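Local coordinates for protein putative dienelactone hydrolase (PDB 3F67) that is probably a hydrolase of the dienelactone hydrolase family with an alpha/beta-hydrolase fold, acting on ester-type bonds of a substrate that is not established, at residues 34-39 with 115-120; 65-70 with 94-99; 99-104 with 130-135; 125-130 with 159-164. One frame throughout, in Å; residues are numbered along the deposited sequence. Where two conformers were deposited one is given.

Contact 1. Residues 34-39 with 115-120; sequences IVIVVQ and HRLLIT
Strands 34-38 and 116-120 run side by side and parallel, their short axes 4.4 Å apart at an angle of 23°, and the side chains of each fill the gaps left by the other. On one face, CD1 of Leu117, whose CG stands anti to the backbone N (chi1 -172°), leans across to the neighbouring strand and lodges between CG2 of Ile34 at 3.8 Å and CD1 of Ile36 at 3.9 Å. One step further on, Ile119 CD1 meets Val38 CG2 at 3.7 Å, with CG1 of the isoleucine alongside. On the other face, CG1 of Val35 rests on CG2 of Thr120, and its CG2 on CD1 of Leu118. Five backbone bonds fix this register, from the nearly straight Ile34 N to Arg116 O at 2.9 Å to Val38 N to Thr120 O at 2.8 Å. The Thr120 hydroxyl is bonded to Val143 O of the next strand. Strand 61-65 continues the sheet beyond 34-38, and strand 141-145 beyond 116-120; helices 93-108 and 124-133 pack on the Ile36 and Ile119 face, helix 46-57 on that of Val35 and Val37.

Contact 2. Residues 65-70 with 94-99; sequences PELYFR and AQVLAD
The chain leaves strand 61-65 through an inverse gamma turn centred on Glu66 and a type I beta turn from Glu66 to Phe69, which brings Leu67 and Arg70 up against one side of helix 93-108. Arg70 is extended from CG to NE and meets Asp99 tip to tip. Its grip is end-on: Arg70 NH1 donates to Asp99 OD2 and Arg70 NH2 to Asp99 OD1, both at 2.8 Å, and each oxygen offers its syn lone pair. Guanidinium and carboxylate lie only 9° from coplanar, and the NH1 bond is almost straight at 174°. Phe69 CZ lies over one face of the Arg70 guanidinium, 3.5 Å above its centre. The amide of Gln95, whose CG is anti to the backbone N (chi1 179°), makes van der Waals contact with the arginine, Gln95 CD lying 3.4 Å from Arg70 NH1; its OE1 is bonded to Gln71 NE2. Beside the ion pair, Leu67 is apolar filling: CD2 slides past Asp99 CB at 3.8 Å, and CD1 crosses Val96 CG1 at 4.1 Å. A water bridges loop and helix, giving hydrogen bonds to Leu67 O and Asp99 OD2 and accepting one from Gln95 NE2.

Both charges have further partners, since Arg70 NE forms a salt bridge with Glu16 and Asp99 OD1 a hydrogen bond with Ser13. With Arg70 between two acids, and Asp99 bonded by the guanidinium, a hydroxyl and the water, the arginine is expected to stay protonated and the buried aspartate ionised, tying the loop to the helix by charge.

Contact 3. Residues 99-104 with 130-135; sequences DLDHVA and WLYAAH
Helices 93-108 and 124-133, neighbours on one face of the central sheet, meet here through one aromatic side chain and a carboxylate shared by two donors. Tyr132, with CG anti to the backbone N, reaches across from its helix and lays one ring face against Leu100. CB of Leu100 is 3.9 Å from the Tyr132 ring centroid and 29° off its normal, a CH-pi contact over the CE1 side, while CD1 of the same leucine lies 3.7 Å from Tyr132 CD1.

At the far end of the ring the phenol meets Asp101. Tyr132 OH donates to the anti lone pair of Asp101 OD1, 2.7 Å away, with the carboxylate turned 49° from the plane of the ring. The other oxygen serves His135, which stands just past the end of the helix and meets the aspartate tip to tip. His135 NE2 gives its hydrogen to the syn lone pair of Asp101 OD2 at 2.8 Å, in the plane of the imidazole and with an angle of 167° at the hydrogen. One bond to each oxygen fixes the rotation of the carboxylate. The negative charge beside NE2 would favour a positively charged imidazole.

The phenol oxygen is also bonded to Asn136 ND2, and Leu97, one turn before Asp101, packs against both Tyr132 and His135. The aspartate-histidine pair joins helix 93-108 to the residues just after helix 124-133. The arrangement is one of helix-to-helix packing in the three-layer alpha/beta/alpha sandwich of alpha/beta hydrolases, where helices connecting successive strands lie side by side on the sheet.

Contact 4. Residues 125-130 with 159-164; sequences GGRITW and KHPVDI
A polar and apolar contact, largely buried, joins helix 124-133, which follows the probable nucleophile elbow at Cys123, to the short helical turn 161-164 and the two residues before it. Arg127 supplies the polar part. Its chain is extended from CG to NE, so that Arg127 NE donates to ND1 of His160 at 3.0 Å, arriving at the edge of the imidazole with the two planes 69° apart. Arg127 NH2 adds a weak bond to Lys159 O, 2.9 Å away but bent to 123°.

Next to it Pro161 is the apolar wedge: CD sits 3.9 Å from Arg127 CG, and CG reaches Trp130 CB at 3.7 Å. CB of the proline lies over the five-membered ring of Trp130, 4.2 Å from its centroid, a CH-pi contact. Ile164 CD1 lies 3.6 Å from Trp130 O, while the indole NH turns away to Tyr176.

Because ND1 accepts from Arg127, it carries no proton in this bond; NE2 is bonded to Glu152 O, consistent with a neutral imidazole protonated at NE2. The nearby guanidinium would further disfavour a charged ring; Arg127 NH2 also forms a salt bridge with Asp93, which would offset its charge.

How the contacts relate
Along the chain, contact 2 falls between the two strands of contact 1, and contact 3 opens on the helix where contact 2 closes; the segments of contacts 1 and 3, and those of 3 and 4, alternate. Contact 1 lies in the sheet; its centre is about 9 Å from that of contact 3, where helices 93-108 and 124-133 cover the face bearing Ile36, Leu117 and Ile119. Contacts 2 and 3 share helix 93-108 and Asp99, with centres about 10 Å apart, whereas contacts 3 and 4 share helix 124-133 and Trp130, about 11 Å apart. Ile128 touches Val38, Val96 and Leu100, so the helix that follows the probable nucleophile elbow packs against the sheet and helix 93-108 together.

Contact 1. Residues 34-39 with 115-120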
# COMPACT_ATOMS: atom_id res chain seq x y z
N ILE A 34 -8.67 -9.41 -4.91
CA ILE A 34 -7.60 -9.42 -3.91
C ILE A 34 -7.16 -7.99 -3.67
O ILE A 34 -6.89 -7.27 -4.64
CB ILE A 34 -6.37 -10.17 -4.49
CG1 ILE A 34 -6.75 -11.63 -4.86
CG2 ILE A 34 -5.15 -10.07 -3.53
CD1 ILE A 34 -5.85 -12.21 -5.92
N VAL A 35 -7.04 -7.58 -2.40
CA VAL A 35 -6.36 -6.31 -2.12
C VAL A 35 -5.10 -6.63 -1.30
O VAL A 35 -5.20 -7.04 -0.12
CB VAL A 35 -7.26 -5.28 -1.36
CG1 VAL A 35 -6.45 -3.97 -1.10
CG2 VAL A 35 -8.53 -4.99 -2.15
N ILE A 36 -3.95 -6.41 -1.90
CA ILE A 36 -2.69 -6.47 -1.10
C ILE A 36 -2.63 -5.16 -0.30
O ILE A 36 -2.87 -4.09 -0.87
CB ILE A 36 -1.53 -6.58 -2.01
CG1 ILE A 36 -1.60 -7.93 -2.80
CG2 ILE A 36 -0.20 -6.49 -1.22
CD1 ILE A 36 -0.42 -8.05 -3.78
N VAL A 37 -2.36 -5.24 1.00
CA VAL A 37 -2.37 -4.06 1.86
C VAL A 37 -0.91 -3.83 2.29
O VAL A 37 -0.30 -4.73 2.93
CB VAL A 37 -3.22 -4.30 3.12
CG1 VAL A 37 -3.13 -3.09 4.06
CG2 VAL A 37 -4.72 -4.51 2.71
N VAL A 38 -0.35 -2.67 1.95
CA VAL A 38 1.08 -2.43 2.26
C VAL A 38 1.23 -1.55 3.49
O VAL A 38 0.72 -0.41 3.54
CB VAL A 38 1.85 -1.77 1.11
CG1 VAL A 38 3.41 -1.86 1.37
CG2 VAL A 38 1.52 -2.41 -0.23
N GLN A 39 1.92 -2.11 4.50
CA GLN A 39 2.18 -1.47 5.80
C GLN A 39 2.84 -0.08 5.73
O GLN A 39 3.43 0.29 4.70
CB GLN A 39 3.18 -2.40 6.51
CG GLN A 39 4.45 -2.56 5.68
CD GLN A 39 5.52 -3.35 6.44
OE1 GLN A 39 5.46 -4.58 6.47
NE2 GLN A 39 6.45 -2.65 7.08
N HIS A 115 -7.11 -12.52 -11.83
CA HIS A 115 -7.50 -11.47 -12.76
C HIS A 115 -8.10 -10.25 -12.08
O HIS A 115 -8.58 -9.33 -12.76
CB HIS A 115 -8.45 -12.02 -13.84
CG HIS A 115 -7.80 -13.06 -14.71
ND1 HIS A 115 -6.72 -12.78 -15.52
CD2 HIS A 115 -8.08 -14.37 -14.91
CE1 HIS A 115 -6.37 -13.87 -16.18
NE2 HIS A 115 -7.18 -14.85 -15.83
N ARG A 116 -8.06 -10.23 -10.74
CA ARG A 116 -8.70 -9.15 -9.97
C ARG A 116 -7.76 -8.69 -8.86
O ARG A 116 -8.11 -8.57 -7.67
CB ARG A 116 -10.06 -9.63 -9.40
CG ARG A 116 -10.97 -10.20 -10.50
CD ARG A 116 -12.33 -10.64 -9.92
NE ARG A 116 -13.07 -9.47 -9.38
CZ ARG A 116 -14.20 -9.58 -8.66
NH1 ARG A 116 -14.70 -10.79 -8.38
NH2 ARG A 116 -14.83 -8.47 -8.21
N LEU A 117 -6.54 -8.37 -9.27
CA LEU A 117 -5.53 -7.94 -8.29
C LEU A 117 -5.52 -6.45 -8.10
O LEU A 117 -5.41 -5.68 -9.06
CB LEU A 117 -4.12 -8.37 -8.75
CG LEU A 117 -2.96 -8.18 -7.76
CD1 LEU A 117 -3.04 -9.08 -6.50
CD2 LEU A 117 -1.59 -8.39 -8.52
N LEU A 118 -5.55 -6.06 -6.83
CA LEU A 118 -5.63 -4.62 -6.42
C LEU A 118 -4.60 -4.40 -5.32
O LEU A 118 -4.17 -5.36 -4.65
CB LEU A 118 -7.03 -4.33 -5.89
CG LEU A 118 -8.18 -4.63 -6.84
CD1 LEU A 118 -9.50 -4.63 -6.07
CD2 LEU A 118 -8.21 -3.63 -8.00
N ILE A 119 -4.21 -3.14 -5.06
CA ILE A 119 -3.30 -2.90 -3.96
C ILE A 119 -3.59 -1.53 -3.34
O ILE A 119 -3.96 -0.57 -4.04
CB ILE A 119 -1.83 -2.97 -4.45
CG1 ILE A 119 -0.85 -2.85 -3.29
CG2 ILE A 119 -1.54 -1.94 -5.58
CD1 ILE A 119 0.66 -3.20 -3.76
N THR A 120 -3.44 -1.45 -2.03
CA THR A 120 -3.47 -0.15 -1.36
C THR A 120 -2.36 -0.12 -0.30
O THR A 120 -1.98 -1.16 0.24
CB THR A 120 -4.87 0.14 -0.74
OG1 THR A 120 -4.95 1.52 -0.37
CG2 THR A 120 -5.18 -0.77 0.49

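Contact 2. Residues 65-70 with 94-99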
# COMPACT_ATOMS: atom_id res chain seq x y z
N PRO A 65 1.37 -8.47 4.01
CA PRO A 65 2.64 -9.18 4.28
C PRO A 65 3.59 -8.39 5.21
O PRO A 65 3.63 -7.15 5.17
CB PRO A 65 3.27 -9.30 2.87
CG PRO A 65 2.78 -8.05 2.14
CD PRO A 65 1.33 -7.89 2.64
N GLU A 66 4.34 -9.14 6.00
CA GLU A 66 5.36 -8.63 6.88
C GLU A 66 6.61 -8.38 6.02
O GLU A 66 7.55 -9.20 6.03
CB GLU A 66 5.65 -9.68 7.95
CG GLU A 66 6.26 -9.10 9.22
CD GLU A 66 5.33 -8.12 9.91
OE1 GLU A 66 5.31 -6.94 9.50
OE2 GLU A 66 4.62 -8.54 10.87
N LEU A 67 6.64 -7.26 5.30
CA LEU A 67 7.70 -7.06 4.27
C LEU A 67 9.12 -6.93 4.83
O LEU A 67 10.09 -7.17 4.10
CB LEU A 67 7.35 -5.85 3.38
CG LEU A 67 6.09 -6.15 2.55
CD1 LEU A 67 5.44 -4.88 2.00
CD2 LEU A 67 6.48 -7.02 1.36
N TYR A 68 9.25 -6.55 6.10
CA TYR A 68 10.60 -6.31 6.65
C TYR A 68 11.23 -7.58 7.24
O TYR A 68 12.34 -7.50 7.78
CB TYR A 68 10.57 -5.22 7.76
CG TYR A 68 10.13 -3.82 7.31
CD1 TYR A 68 9.97 -3.50 5.94
CD2 TYR A 68 9.91 -2.82 8.27
CE1 TYR A 68 9.58 -2.18 5.54
CE2 TYR A 68 9.52 -1.51 7.90
CZ TYR A 68 9.37 -1.20 6.55
OH TYR A 68 8.97 0.06 6.20
N PHE A 69 10.56 -8.73 7.13
CA PHE A 69 10.91 -9.91 7.98
C PHE A 69 12.38 -10.37 7.92
O PHE A 69 12.93 -10.86 8.91
CB PHE A 69 9.93 -11.11 7.77
CG PHE A 69 10.19 -11.89 6.50
CD1 PHE A 69 10.76 -13.17 6.56
CD2 PHE A 69 9.89 -11.36 5.25
CE1 PHE A 69 11.01 -13.90 5.36
CE2 PHE A 69 10.12 -12.06 4.07
CZ PHE A 69 10.69 -13.34 4.12
N ARG A 70 13.02 -10.20 6.77
CA ARG A 70 14.41 -10.66 6.59
C ARG A 70 15.39 -9.71 7.26
O ARG A 70 16.48 -10.13 7.65
CB ARG A 70 14.79 -10.70 5.12
CG ARG A 70 13.96 -11.70 4.29
CD ARG A 70 14.47 -11.71 2.85
NE ARG A 70 13.57 -12.46 1.95
CZ ARG A 70 12.48 -11.90 1.41
NH1 ARG A 70 12.16 -10.66 1.73
NH2 ARG A 70 11.71 -12.57 0.58
N ALA A 94 13.53 -3.42 -4.65
CA ALA A 94 13.43 -4.57 -5.59
C ALA A 94 12.91 -5.82 -4.87
O ALA A 94 12.09 -6.57 -5.41
CB ALA A 94 14.76 -4.87 -6.23
N GLN A 95 13.40 -6.02 -3.65
CA GLN A 95 12.96 -7.11 -2.79
C GLN A 95 11.48 -6.99 -2.47
O GLN A 95 10.74 -8.00 -2.51
CB GLN A 95 13.79 -7.11 -1.48
CG GLN A 95 13.39 -8.20 -0.51
CD GLN A 95 14.00 -7.97 0.86
OE1 GLN A 95 15.10 -8.42 1.13
NE2 GLN A 95 13.32 -7.22 1.71
N VAL A 96 11.04 -5.77 -2.14
CA VAL A 96 9.65 -5.52 -1.75
C VAL A 96 8.74 -5.86 -2.93
O VAL A 96 7.74 -6.57 -2.78
CB VAL A 96 9.42 -4.04 -1.31
CG1 VAL A 96 7.90 -3.79 -1.09
CG2 VAL A 96 10.18 -3.71 -0.01
N LEU A 97 9.09 -5.38 -4.12
CA LEU A 97 8.19 -5.59 -5.27
C LEU A 97 8.11 -7.09 -5.60
O LEU A 97 7.03 -7.61 -5.93
CB LEU A 97 8.67 -4.78 -6.48
CG LEU A 97 8.75 -3.24 -6.18
CD1 LEU A 97 9.21 -2.55 -7.45
CD2 LEU A 97 7.41 -2.65 -5.73
N ALA A 98 9.23 -7.80 -5.48
CA ALA A 98 9.23 -9.24 -5.73
C ALA A 98 8.40 -9.98 -4.66
O ALA A 98 7.67 -10.94 -4.97
CB ALA A 98 10.69 -9.80 -5.76
N ASP A 99 8.47 -9.52 -3.42
CA ASP A 99 7.64 -10.12 -2.36
C ASP A 99 6.15 -9.87 -2.65
O ASP A 99 5.32 -10.74 -2.35
CB ASP A 99 8.00 -9.55 -0.97
CG ASP A 99 9.31 -10.12 -0.43
OD1 ASP A 99 9.73 -11.23 -0.87
OD2 ASP A 99 9.93 -9.47 0.43
O HOH W 1 10.39 -7.01 1.38

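Contact 3. Residues 99-104 with 130-135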
# COMPACT_ATOMS: atom_id res chain seq x y z
N ASP A 99 8.47 -9.52 -3.42
CA ASP A 99 7.64 -10.12 -2.36
C ASP A 99 6.15 -9.87 -2.65
O ASP A 99 5.32 -10.74 -2.35
CB ASP A 99 8.00 -9.55 -0.97
CG ASP A 99 9.31 -10.12 -0.43
OD1 ASP A 99 9.73 -11.23 -0.87
OD2 ASP A 99 9.93 -9.47 0.43
N LEU A 100 5.79 -8.68 -3.12
CA LEU A 100 4.39 -8.44 -3.43
C LEU A 100 3.92 -9.37 -4.55
O LEU A 100 2.76 -9.86 -4.52
CB LEU A 100 4.14 -7.00 -3.82
CG LEU A 100 4.45 -6.02 -2.68
CD1 LEU A 100 4.33 -4.57 -3.16
CD2 LEU A 100 3.54 -6.28 -1.43
N ASP A 101 4.79 -9.60 -5.55
CA ASP A 101 4.46 -10.61 -6.60
C ASP A 101 4.18 -11.98 -5.96
O ASP A 101 3.28 -12.70 -6.42
CB ASP A 101 5.60 -10.81 -7.60
CG ASP A 101 5.85 -9.59 -8.48
OD1 ASP A 101 4.94 -8.73 -8.69
OD2 ASP A 101 7.00 -9.51 -8.98
N HIS A 102 4.97 -12.34 -4.94
CA HIS A 102 4.73 -13.66 -4.31
C HIS A 102 3.42 -13.71 -3.53
O HIS A 102 2.77 -14.77 -3.42
CB HIS A 102 5.93 -14.10 -3.45
CG HIS A 102 7.07 -14.59 -4.28
ND1 HIS A 102 7.93 -13.74 -4.92
CD2 HIS A 102 7.45 -15.85 -4.62
CE1 HIS A 102 8.82 -14.44 -5.60
NE2 HIS A 102 8.56 -15.72 -5.43
N VAL A 103 3.03 -12.57 -2.97
CA VAL A 103 1.74 -12.50 -2.28
C VAL A 103 0.62 -12.74 -3.35
O VAL A 103 -0.32 -13.50 -3.10
CB VAL A 103 1.53 -11.10 -1.64
CG1 VAL A 103 0.03 -10.99 -1.17
CG2 VAL A 103 2.50 -10.92 -0.47
N ALA A 104 0.74 -12.09 -4.51
CA ALA A 104 -0.28 -12.21 -5.57
C ALA A 104 -0.34 -13.68 -6.01
O ALA A 104 -1.44 -14.24 -6.25
CB ALA A 104 0.08 -11.27 -6.76
N TRP A 130 2.76 3.08 -5.51
CA TRP A 130 3.07 3.65 -6.82
C TRP A 130 4.06 2.79 -7.58
O TRP A 130 3.89 2.52 -8.78
CB TRP A 130 3.69 5.05 -6.65
CG TRP A 130 2.73 6.15 -6.26
CD1 TRP A 130 2.61 6.75 -5.01
CD2 TRP A 130 1.82 6.84 -7.13
NE1 TRP A 130 1.66 7.77 -5.07
CE2 TRP A 130 1.16 7.83 -6.35
CE3 TRP A 130 1.47 6.69 -8.50
CZ2 TRP A 130 0.19 8.68 -6.89
CZ3 TRP A 130 0.50 7.54 -9.05
CH2 TRP A 130 -0.13 8.54 -8.24
N LEU A 131 5.14 2.41 -6.90
CA LEU A 131 6.16 1.58 -7.56
C LEU A 131 5.57 0.28 -8.11
O LEU A 131 5.95 -0.17 -9.22
CB LEU A 131 7.34 1.27 -6.63
CG LEU A 131 8.12 2.48 -6.07
CD1 LEU A 131 9.37 2.00 -5.26
CD2 LEU A 131 8.49 3.50 -7.09
N TYR A 132 4.74 -0.39 -7.29
CA TYR A 132 4.17 -1.68 -7.70
C TYR A 132 3.26 -1.53 -8.92
O TYR A 132 3.23 -2.43 -9.81
CB TYR A 132 3.39 -2.33 -6.53
CG TYR A 132 3.18 -3.81 -6.79
CD1 TYR A 132 4.27 -4.67 -6.86
CD2 TYR A 132 1.91 -4.30 -7.02
CE1 TYR A 132 4.11 -6.01 -7.15
CE2 TYR A 132 1.71 -5.68 -7.31
CZ TYR A 132 2.81 -6.51 -7.35
OH TYR A 132 2.66 -7.84 -7.64
N ALA A 133 2.56 -0.39 -9.01
CA ALA A 133 1.73 -0.13 -10.17
C ALA A 133 2.53 0.01 -11.48
O ALA A 133 1.99 -0.24 -12.55
CB ALA A 133 0.81 1.14 -9.95
N ALA A 134 3.83 0.33 -11.38
CA ALA A 134 4.70 0.34 -12.57
C ALA A 134 5.48 -0.97 -12.70
O ALA A 134 6.33 -1.12 -13.60
CB ALA A 134 5.69 1.50 -12.48
N HIS A 135 5.25 -1.91 -11.80
CA HIS A 135 6.02 -3.16 -11.81
C HIS A 135 5.24 -4.36 -12.35
O HIS A 135 5.76 -5.15 -13.15
CB HIS A 135 6.51 -3.44 -10.38
CG HIS A 135 7.13 -4.79 -10.20
ND1 HIS A 135 8.46 -5.06 -10.50
CD2 HIS A 135 6.61 -5.95 -9.72
CE1 HIS A 135 8.72 -6.33 -10.22
NE2 HIS A 135 7.62 -6.89 -9.73

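Contact 4. Residues 125-130 with 159-164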
# COMPACT_ATOMS: atom_id res chain seq x y z
N GLY A 125 4.25 2.52 2.68
CA GLY A 125 3.49 1.63 1.81
C GLY A 125 2.78 2.31 0.63
O GLY A 125 2.53 1.65 -0.40
N GLY A 126 2.51 3.60 0.78
CA GLY A 126 1.89 4.38 -0.30
C GLY A 126 2.92 4.65 -1.38
O GLY A 126 2.57 4.64 -2.55
N ARG A 127 4.18 4.86 -1.00
CA ARG A 127 5.21 4.99 -2.04
C ARG A 127 5.38 3.67 -2.79
O ARG A 127 5.45 3.64 -4.02
CB ARG A 127 6.54 5.47 -1.44
CG ARG A 127 7.70 5.41 -2.47
CD ARG A 127 8.99 5.97 -1.87
NE ARG A 127 10.15 5.65 -2.73
CZ ARG A 127 10.77 4.49 -2.74
NH1 ARG A 127 10.40 3.52 -1.89
NH2 ARG A 127 11.81 4.30 -3.55
N ILE A 128 5.45 2.58 -2.03
CA ILE A 128 5.57 1.22 -2.61
C ILE A 128 4.40 0.94 -3.57
O ILE A 128 4.60 0.35 -4.63
CB ILE A 128 5.66 0.17 -1.47
CG1 ILE A 128 6.98 0.33 -0.67
CG2 ILE A 128 5.49 -1.27 -2.02
CD1 ILE A 128 8.26 0.15 -1.50
N THR A 129 3.22 1.40 -3.18
CA THR A 129 2.03 1.26 -4.01
C THR A 129 2.26 1.84 -5.42
O THR A 129 1.95 1.19 -6.41
CB THR A 129 0.78 1.84 -3.30
OG1 THR A 129 0.48 0.99 -2.19
CG2 THR A 129 -0.47 1.76 -4.22
N TRP A 130 2.76 3.08 -5.51
CA TRP A 130 3.07 3.65 -6.82
C TRP A 130 4.06 2.79 -7.58
O TRP A 130 3.89 2.52 -8.78
CB TRP A 130 3.69 5.05 -6.65
CG TRP A 130 2.73 6.15 -6.26
CD1 TRP A 130 2.61 6.75 -5.01
CD2 TRP A 130 1.82 6.84 -7.13
NE1 TRP A 130 1.66 7.77 -5.07
CE2 TRP A 130 1.16 7.83 -6.35
CE3 TRP A 130 1.47 6.69 -8.50
CZ2 TRP A 130 0.19 8.68 -6.89
CZ3 TRP A 130 0.50 7.54 -9.05
CH2 TRP A 130 -0.13 8.54 -8.24
N LYS A 159 14.56 4.53 -7.38
CA LYS A 159 13.53 5.27 -8.15
C LYS A 159 12.43 5.68 -7.24
O LYS A 159 12.10 4.93 -6.32
CB LYS A 159 12.95 4.44 -9.29
CG LYS A 159 14.05 3.82 -10.15
CD LYS A 159 13.81 4.02 -11.59
CE LYS A 159 14.76 3.11 -12.38
NZ LYS A 159 13.99 2.41 -13.46
N HIS A 160 11.86 6.86 -7.49
CA HIS A 160 10.68 7.33 -6.75
C HIS A 160 9.49 7.43 -7.69
O HIS A 160 9.66 7.26 -8.91
CB HIS A 160 11.02 8.70 -6.12
CG HIS A 160 12.02 8.58 -5.02
ND1 HIS A 160 11.81 7.80 -3.90
CD2 HIS A 160 13.27 9.10 -4.89
CE1 HIS A 160 12.87 7.86 -3.12
NE2 HIS A 160 13.77 8.65 -3.70
N PRO A 161 8.28 7.62 -7.15
CA PRO A 161 7.11 7.64 -8.00
C PRO A 161 7.25 8.60 -9.20
O PRO A 161 6.79 8.25 -10.30
CB PRO A 161 5.96 8.01 -7.03
CG PRO A 161 6.42 7.34 -5.71
CD PRO A 161 7.93 7.60 -5.70
N VAL A 162 7.91 9.75 -9.02
CA VAL A 162 8.03 10.69 -10.16
C VAL A 162 8.74 10.01 -11.31
O VAL A 162 8.41 10.25 -12.46
CB VAL A 162 8.74 12.01 -9.81
CG1 VAL A 162 7.82 12.93 -8.99
CG2 VAL A 162 10.06 11.75 -9.13
N ASP A 163 9.70 9.12 -10.99
CA ASP A 163 10.54 8.44 -12.05
C ASP A 163 9.82 7.35 -12.83
O ASP A 163 10.22 6.99 -13.96
CB ASP A 163 11.78 7.80 -11.39
CG ASP A 163 12.63 8.78 -10.69
OD1 ASP A 163 13.02 9.82 -11.32
OD2 ASP A 163 12.92 8.58 -9.51
N ILE A 164 8.77 6.77 -12.22
CA ILE A 164 8.13 5.60 -12.81
C ILE A 164 6.76 5.88 -13.36
O ILE A 164 6.13 5.00 -13.91
CB ILE A 164 8.11 4.38 -11.84
CG1 ILE A 164 7.53 4.72 -10.45
CG2 ILE A 164 9.53 3.92 -11.64
CD1 ILE A 164 6.02 4.93 -10.39